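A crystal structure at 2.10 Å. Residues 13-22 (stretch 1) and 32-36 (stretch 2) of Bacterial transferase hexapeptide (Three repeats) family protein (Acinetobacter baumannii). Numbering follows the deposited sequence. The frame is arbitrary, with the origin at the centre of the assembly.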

# COMPACT_ATOMS: atom_id res chain seq x y z
N PHE A 13 -5.99 -0.46 18.65
CA PHE A 13 -6.70 -0.27 17.39
C PHE A 13 -8.20 0.05 17.54
O PHE A 13 -8.90 0.18 16.54
CB PHE A 13 -6.45 -1.46 16.47
CG PHE A 13 -5.00 -1.61 16.08
CD1 PHE A 13 -4.34 -0.58 15.42
CD2 PHE A 13 -4.29 -2.76 16.39
CE1 PHE A 13 -3.00 -0.70 15.06
CE2 PHE A 13 -2.95 -2.89 16.04
CZ PHE A 13 -2.30 -1.86 15.37
N GLY A 14 -8.69 0.18 18.76
CA GLY A 14 -10.10 0.44 19.00
C GLY A 14 -10.67 1.64 18.27
O GLY A 14 -11.75 1.58 17.65
N LYS A 15 -9.95 2.76 18.32
CA LYS A 15 -10.45 3.98 17.72
C LYS A 15 -10.41 3.93 16.19
O LYS A 15 -11.11 4.68 15.53
CB LYS A 15 -9.71 5.20 18.27
CG LYS A 15 -9.87 5.35 19.79
CD LYS A 15 -9.40 6.72 20.26
CE LYS A 15 -7.89 6.87 20.11
NZ LYS A 15 -7.20 5.85 20.92
N GLU A 16 -9.57 3.04 15.66
CA GLU A 16 -9.53 2.77 14.22
C GLU A 16 -10.72 1.89 13.83
O GLU A 16 -11.37 2.12 12.80
CB GLU A 16 -8.22 2.05 13.84
CG GLU A 16 -8.25 1.40 12.46
CD GLU A 16 -7.13 0.39 12.23
OE1 GLU A 16 -6.81 -0.41 13.14
OE2 GLU A 16 -6.56 0.40 11.12
N VAL A 17 -11.02 0.90 14.66
CA VAL A 17 -12.03 -0.08 14.29
C VAL A 17 -13.45 0.48 14.40
O VAL A 17 -14.32 0.13 13.60
CB VAL A 17 -11.88 -1.35 15.12
CG1 VAL A 17 -13.09 -2.28 14.92
CG2 VAL A 17 -10.55 -2.06 14.77
N MET A 18 -13.68 1.36 15.37
CA MET A 18 -15.03 1.89 15.56
C MET A 18 -15.64 2.49 14.27
O MET A 18 -16.74 2.13 13.89
CB MET A 18 -15.11 2.87 16.74
CG MET A 18 -16.48 3.53 16.91
SD MET A 18 -17.76 2.33 17.34
CE MET A 18 -17.52 2.14 19.11
N PRO A 19 -14.92 3.41 13.59
CA PRO A 19 -15.54 3.97 12.38
C PRO A 19 -15.70 2.94 11.26
O PRO A 19 -16.62 3.05 10.45
CB PRO A 19 -14.58 5.09 11.98
CG PRO A 19 -13.31 4.82 12.72
CD PRO A 19 -13.71 4.14 13.98
N LEU A 20 -14.83 1.94 11.23
CA LEU A 20 -14.98 0.86 10.25
C LEU A 20 -16.28 0.10 10.49
O LEU A 20 -17.04 -0.17 9.56
CB LEU A 20 -13.79 -0.10 10.31
CG LEU A 20 -12.42 0.50 9.99
CD1 LEU A 20 -11.32 -0.56 10.11
CD2 LEU A 20 -12.42 1.13 8.59
N VAL A 21 -16.54 -0.25 11.75
CA VAL A 21 -17.75 -0.99 12.07
C VAL A 21 -19.01 -0.11 11.91
O VAL A 21 -20.07 -0.62 11.56
CB VAL A 21 -17.68 -1.68 13.46
CG1 VAL A 21 -17.78 -0.66 14.59
CG2 VAL A 21 -18.78 -2.73 13.57
N ARG A 22 -18.88 1.19 12.14
CA ARG A 22 -19.96 2.13 11.85
C ARG A 22 -20.35 2.04 10.38
O ARG A 22 -21.54 1.96 10.05
CB ARG A 22 -19.57 3.57 12.18
CG ARG A 22 -19.47 3.91 13.68
CD ARG A 22 -20.82 3.79 14.42
NE ARG A 22 -21.91 4.46 13.72
CZ ARG A 22 -22.17 5.77 13.79
NH1 ARG A 22 -21.41 6.57 14.53
NH2 ARG A 22 -23.20 6.28 13.12
N GLN A 32 -26.30 3.02 19.27
CA GLN A 32 -26.25 1.56 19.34
C GLN A 32 -24.81 0.99 19.45
O GLN A 32 -24.61 -0.23 19.51
CB GLN A 32 -27.02 0.95 18.16
CG GLN A 32 -28.51 1.34 18.12
CD GLN A 32 -29.24 0.75 16.92
OE1 GLN A 32 -29.57 -0.44 16.91
NE2 GLN A 32 -29.50 1.58 15.91
N PHE A 33 -23.82 1.87 19.50
CA PHE A 33 -22.41 1.43 19.56
C PHE A 33 -21.71 1.80 20.87
O PHE A 33 -21.94 2.87 21.42
CB PHE A 33 -21.61 2.03 18.41
CG PHE A 33 -22.09 1.61 17.05
CD1 PHE A 33 -21.40 0.65 16.33
CD2 PHE A 33 -23.21 2.20 16.48
CE1 PHE A 33 -21.82 0.27 15.06
CE2 PHE A 33 -23.64 1.83 15.22
CZ PHE A 33 -22.95 0.87 14.51
N ALA A 34 -20.81 0.94 21.32
CA ALA A 34 -19.97 1.26 22.47
C ALA A 34 -18.61 0.59 22.39
O ALA A 34 -18.47 -0.48 21.82
CB ALA A 34 -20.67 0.86 23.78
N PHE A 35 -17.62 1.25 22.99
CA PHE A 35 -16.37 0.59 23.32
C PHE A 35 -16.55 -0.27 24.57
O PHE A 35 -17.21 0.14 25.52
CB PHE A 35 -15.28 1.63 23.57
CG PHE A 35 -14.87 2.39 22.34
CD1 PHE A 35 -14.04 1.80 21.40
CD2 PHE A 35 -15.29 3.70 22.14
CE1 PHE A 35 -13.65 2.49 20.28
CE2 PHE A 35 -14.91 4.40 21.01
CZ PHE A 35 -14.08 3.80 20.08
N ILE A 36 -15.98 -1.47 24.56
CA ILE A 36 -15.96 -2.34 25.73
C ILE A 36 -14.56 -2.35 26.31
O ILE A 36 -13.61 -2.78 25.64
CB ILE A 36 -16.34 -3.78 25.37
CG1 ILE A 36 -17.77 -3.85 24.84
CG2 ILE A 36 -16.15 -4.71 26.57
CD1 ILE A 36 -18.21 -5.25 24.45

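A helix can pack against a strand without a single hydrogen bond between them when side chains fill the gap between the two backbones; here aromatic rings do much of the filling. The helix of residues 14-22 runs roughly antiparallel to the strand 33-36, at 155°, with the axes no nearer than 10.1 Å. That spacing leaves room for side chains, and two phenylalanines from the strand occupy much of it.

The helix begins close to one of them. At Gly 14 the backbones come near, with its CA 7.6 Å from CA of Phe 35, and Gly 14 O lies 3.4 Å from CE1 of Phe 35, at the ring edge. Aromatic edges carry slight positive charge, so a carbonyl oxygen is a suitable neighbour. That oxygen also accepts the hydrogen bond from Met 18 N, at 3.0 Å. An ideal CB on Gly 14 would sit 3.8 Å from Phe 35 CE1, pointing toward the strand.

One turn later, Met 18 bridges both rings. Its CB packs 3.6 Å from CZ of Phe 35, while its CE lies over the face of that ring, 3.8 Å from the centroid and only 6° off the normal, a CH-pi contact between a polarised methyl and the pi cloud. Its SD rests 4.0 Å from CB of Phe 33, adding an oblique sulfur-aromatic approach to each ring.

The kink at Pro 19, whose nitrogen has no hydrogen to offer the preceding turn, does not end the packing. Val 21 points toward the strand and sets CG1 4.2 Å from CE1 of Phe 33, a purely apolar contact. Arg 22 then covers a face of the same ring: CD stands 3.4 Å from the Phe 33 centroid, 5° off the normal, in a second CH-pi contact, while NH1 is hydrogen-bonded elsewhere in the structure.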